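Local coordinates for lamina-associated polypeptide 2 isoforms alpha/zeta (Mus musculus, PDB 2V0X), which is a component of the nuclear lamina that dimerises through a largely helical domain with long coiled-coil helices, at the interface of chains A and B. Sequence-based numbering; all coordinates share one arbitrary frame. Chains: chain A/B, Lamina-associated polypeptide 2 isoforms alpha/zeta.

Contact 1: the interface of chains A and B. Residues chain A 75-76, 78; chain B 214, 217-219.
B:Thr218 lies against the stretch A:Lys76 to A:Asp78, and its hydroxyl is directed to the carboxylate of A:Asp78. Its CB sits 3.4 Å from the backbone O of A:Lys76 and also borders that carboxylate. From there the hydroxyl OG1 donates to A:Asp78 OD1 at 2.8 Å, reaching the oxygen from above the carboxylate plane, about 36° out of it. The methyl CG2 keeps to the margin, 4.0 Å from the same OD1. With chi1 at 65°, OG1 is set between the backbone N and the carbonyl carbon of its own residue, and this turns the hydroxyl toward A:Asp78; the two side chains meet at about a right angle.

The main chains pair alongside. A:Lys76 uses both its polar backbone atoms, N donating to B:Gly217 O and O accepting from B:Leu219 N at 2.8 Å, a bond nearly straight at the hydrogen (167°). The two bonds straddle B:Thr218 and form a parallel beta bridge between loop segments.

Beyond the bridge, A:Pro75 provides the apolar end. Its CG comes within 3.7 Å of CZ of B:Phe214, so the pyrrolidine ring meets the outer end of the aromatic side chain, which it crosses roughly perpendicularly. The same CG lies 4.0 Å from CD1 of B:Leu219, while CB rests against the backbone of B:Thr218.

Backbone pairing would thus set the register of the two loops, with the hydroxyl-carboxylate bond and the proline contact flanking it. The patch ties the loop after helix 66-72 of one subunit to the C-terminal region of the other, and helps hold the LAP2alpha dimer together.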
loop_
_atom_site.group_PDB
_atom_site.type_symbol
_atom_site.label_atom_id
_atom_site.label_comp_id
_atom_site.label_asym_id
_atom_site.label_seq_id
_atom_site.Cartn_x
_atom_site.Cartn_y
_atom_site.Cartn_z
ATOM N N PRO A 75 -7.973 -1.544 -13.404
ATOM C CA PRO A 75 -8.818 -0.967 -14.455
ATOM C C PRO A 75 -8.367 -1.358 -15.865
ATOM O O PRO A 75 -7.173 -1.417 -16.169
ATOM C CB PRO A 75 -8.725 0.529 -14.192
ATOM C CG PRO A 75 -7.335 0.685 -13.665
ATOM C CD PRO A 75 -7.174 -0.506 -12.737
ATOM N N LYS A 76 -9.350 -1.660 -16.699
ATOM C CA LYS A 76 -9.102 -2.075 -18.063
ATOM C C LYS A 76 -8.949 -0.894 -19.014
ATOM O O LYS A 76 -9.429 0.217 -18.751
ATOM C CB LYS A 76 -10.248 -2.975 -18.529
ATOM C CG LYS A 76 -10.453 -4.205 -17.659
ATOM C CD LYS A 76 -11.784 -4.865 -17.969
ATOM C CE LYS A 76 -11.941 -6.177 -17.216
ATOM N NZ LYS A 76 -10.911 -7.173 -17.622
ATOM N N ASP A 78 -10.117 1.042 -21.860
ATOM C CA ASP A 78 -11.393 1.200 -22.554
ATOM C C ASP A 78 -11.328 0.746 -24.009
ATOM O O ASP A 78 -10.372 1.070 -24.729
ATOM C CB ASP A 78 -11.829 2.660 -22.516
ATOM C CG ASP A 78 -11.878 3.211 -21.118
ATOM O OD1 ASP A 78 -12.991 3.533 -20.653
ATOM O OD2 ASP A 78 -10.805 3.315 -20.487
ATOM N N PHE B 214 -10.322 9.832 -11.938
ATOM C CA PHE B 214 -10.323 8.390 -12.125
ATOM C C PHE B 214 -11.514 7.862 -11.346
ATOM O O PHE B 214 -11.714 8.231 -10.188
ATOM C CB PHE B 214 -9.049 7.765 -11.580
ATOM C CG PHE B 214 -9.052 6.262 -11.634
ATOM C CD1 PHE B 214 -9.387 5.597 -12.805
ATOM C CD2 PHE B 214 -8.673 5.516 -10.526
ATOM C CE1 PHE B 214 -9.340 4.215 -12.879
ATOM C CE2 PHE B 214 -8.622 4.129 -10.583
ATOM C CZ PHE B 214 -8.952 3.475 -11.756
ATOM N N GLY B 217 -12.761 0.813 -12.532
ATOM C CA GLY B 217 -13.407 0.096 -13.621
ATOM C C GLY B 217 -12.559 0.123 -14.879
ATOM O O GLY B 217 -12.045 -0.915 -15.318
ATOM N N THR B 218 -12.456 1.297 -15.495
ATOM C CA THR B 218 -11.630 1.450 -16.687
ATOM C C THR B 218 -10.681 2.653 -16.535
ATOM O O THR B 218 -10.962 3.599 -15.798
ATOM C CB THR B 218 -12.466 1.606 -17.987
ATOM O OG1 THR B 218 -13.214 2.820 -17.937
ATOM C CG2 THR B 218 -13.404 0.422 -18.181
ATOM N N LEU B 219 -9.583 2.618 -17.275
ATOM C CA LEU B 219 -8.565 3.668 -17.232
ATOM C C LEU B 219 -9.143 5.061 -17.508
ATOM O O LEU B 219 -8.790 6.035 -16.843
ATOM C CB LEU B 219 -7.486 3.326 -18.260
ATOM C CG LEU B 219 -5.990 3.385 -17.957
ATOM C CD1 LEU B 219 -5.663 2.724 -16.628
ATOM C CD2 LEU B 219 -5.255 2.709 -19.115
#

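Contact 2: the interface of chains A and B. Residues chain A 81, 84-85; chain B 198-201, 228.
A chi1 of -75° sets CG of A:Phe84 anti to its carbonyl carbon and carries the ring toward B:Ile201 and B:Ile228, while in B:Cys199 SG stands anti to the backbone N (chi1 -178°) and points at the root of that ring. The phenylalanine, just past helix 79-83, buries 113 Å² against chain B. This is an apolar patch of the LAP2alpha dimer interface, in which a phenylalanine of one subunit sits among isoleucine and cysteine side chains of the other.

Its ring is met from two directions. CG2 of B:Ile201 lies over one face, 3.8 Å from the centroid and displaced toward the rim, in a CH-pi contact. B:Ile228 comes to the edge instead: its CG2 lies in the ring plane beside CE1, and its CD1 approaches CD1 of A:Phe84 at 3.6 Å. At the base, SG of B:Cys199 packs 3.6 Å from CB of A:Phe84. Together the face, edge and base contacts would restrict how the ring can shift.

A:Ile81 and A:Ile85 add to the apolar surface, toward B:Ile228 and B:Cys199 respectively. The former crosses B:Ile228 at about a right angle, the two CD1 methyls 3.9 Å apart, and the latter lays CG1 against CA of B:Cys199.

Polar bonds hold the main chain beside the ring. The backbone O of A:Phe84 accepts from N of B:Lys200 at 2.9 Å, a fairly straight bond (159° at the hydrogen). The lysine side chain bends at chi3 and chi4 and curls back over this carbonyl, its NZ making a further, weak bond to the same oxygen. The positive charge expected on NZ would probably polarise the carbonyl. NZ also hydrogen-bonds the backbone O of A:Ile85, 3.1 Å away.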
loop_
_atom_site.group_PDB
_atom_site.type_symbol
_atom_site.label_atom_id
_atom_site.label_comp_id
_atom_site.label_asym_id
_atom_site.label_seq_id
_atom_site.Cartn_x
_atom_site.Cartn_y
_atom_site.Cartn_z
ATOM N N ILE A 81 -10.663 3.418 -26.625
ATOM C CA ILE A 81 -9.259 3.751 -26.813
ATOM C C ILE A 81 -8.546 2.668 -27.629
ATOM O O ILE A 81 -7.748 2.978 -28.507
ATOM C CB ILE A 81 -8.560 3.947 -25.442
ATOM C CG1 ILE A 81 -9.152 5.160 -24.721
ATOM C CG2 ILE A 81 -7.056 4.053 -25.604
ATOM C CD1 ILE A 81 -8.874 6.475 -25.399
ATOM N N PHE A 84 -8.714 2.952 -31.427
ATOM C CA PHE A 84 -7.821 3.908 -32.072
ATOM C C PHE A 84 -6.352 3.497 -32.011
ATOM O O PHE A 84 -5.461 4.326 -32.204
ATOM C CB PHE A 84 -7.993 5.292 -31.449
ATOM C CG PHE A 84 -9.252 6.002 -31.870
ATOM C CD1 PHE A 84 -10.385 5.972 -31.071
ATOM C CD2 PHE A 84 -9.290 6.733 -33.056
ATOM C CE1 PHE A 84 -11.546 6.665 -31.444
ATOM C CE2 PHE A 84 -10.442 7.429 -33.440
ATOM C CZ PHE A 84 -11.572 7.394 -32.630
ATOM N N ILE A 85 -6.100 2.226 -31.715
ATOM C CA ILE A 85 -4.742 1.699 -31.656
ATOM C C ILE A 85 -4.655 0.498 -32.609
ATOM O O ILE A 85 -3.688 0.348 -33.359
ATOM C CB ILE A 85 -4.355 1.274 -30.204
ATOM C CG1 ILE A 85 -4.357 2.499 -29.279
ATOM C CG2 ILE A 85 -2.982 0.612 -30.187
ATOM C CD1 ILE A 85 -4.215 2.171 -27.809
ATOM N N ASP B 198 0.502 5.666 -28.506
ATOM C CA ASP B 198 0.304 5.312 -29.912
ATOM C C ASP B 198 -1.181 5.311 -30.280
ATOM O O ASP B 198 -1.592 4.600 -31.200
ATOM C CB ASP B 198 0.887 3.919 -30.210
ATOM C CG ASP B 198 2.363 3.809 -29.859
ATOM O OD1 ASP B 198 2.732 2.842 -29.157
ATOM O OD2 ASP B 198 3.156 4.676 -30.294
ATOM N N CYS B 199 -1.987 6.064 -29.532
ATOM C CA CYS B 199 -3.419 6.141 -29.798
ATOM C C CYS B 199 -3.649 7.250 -30.821
ATOM O O CYS B 199 -3.365 8.424 -30.562
ATOM C CB CYS B 199 -4.191 6.425 -28.509
ATOM S SG CYS B 199 -5.993 6.490 -28.680
ATOM N N LYS B 200 -4.168 6.863 -31.979
ATOM C CA LYS B 200 -4.418 7.788 -33.080
ATOM C C LYS B 200 -5.538 8.798 -32.838
ATOM O O LYS B 200 -6.576 8.773 -33.510
ATOM C CB LYS B 200 -4.676 6.995 -34.366
ATOM C CG LYS B 200 -3.500 6.123 -34.796
ATOM C CD LYS B 200 -3.856 5.228 -35.984
ATOM C CE LYS B 200 -4.805 4.100 -35.587
ATOM N NZ LYS B 200 -4.174 3.139 -34.632
ATOM N N ILE B 201 -5.337 9.671 -31.858
ATOM C CA ILE B 201 -6.307 10.703 -31.548
ATOM C C ILE B 201 -5.530 11.983 -31.350
ATOM O O ILE B 201 -4.315 11.949 -31.149
ATOM C CB ILE B 201 -7.178 10.396 -30.283
ATOM C CG1 ILE B 201 -6.313 10.234 -29.032
ATOM C CG2 ILE B 201 -8.048 9.174 -30.522
ATOM C CD1 ILE B 201 -7.126 10.147 -27.749
ATOM N N ILE B 228 -14.964 9.936 -27.344
ATOM C CA ILE B 228 -15.107 8.810 -28.266
ATOM C C ILE B 228 -16.379 8.011 -27.953
ATOM O O ILE B 228 -16.537 7.494 -26.843
ATOM C CB ILE B 228 -13.898 7.845 -28.193
ATOM C CG1 ILE B 228 -12.588 8.598 -28.446
ATOM C CG2 ILE B 228 -14.052 6.736 -29.233
ATOM C CD1 ILE B 228 -11.342 7.790 -28.147
#

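Contact 1 and contact 2 lie about 15 Å apart between the C-alpha centres of their residues. They share no residue, but on chain A they follow closely in sequence, contact 1 just before helix 79-83 and contact 2 within and just after it. On chain B both draw on the C-terminal stretch beyond helix 203-211, to which contact 2 adds the segment that follows helix 152-196. One short region of a subunit is thereby held by two separate parts of its partner. The two-fold symmetry repeats both contacts with the chains exchanged, so they supplement the helical dimer reciprocally.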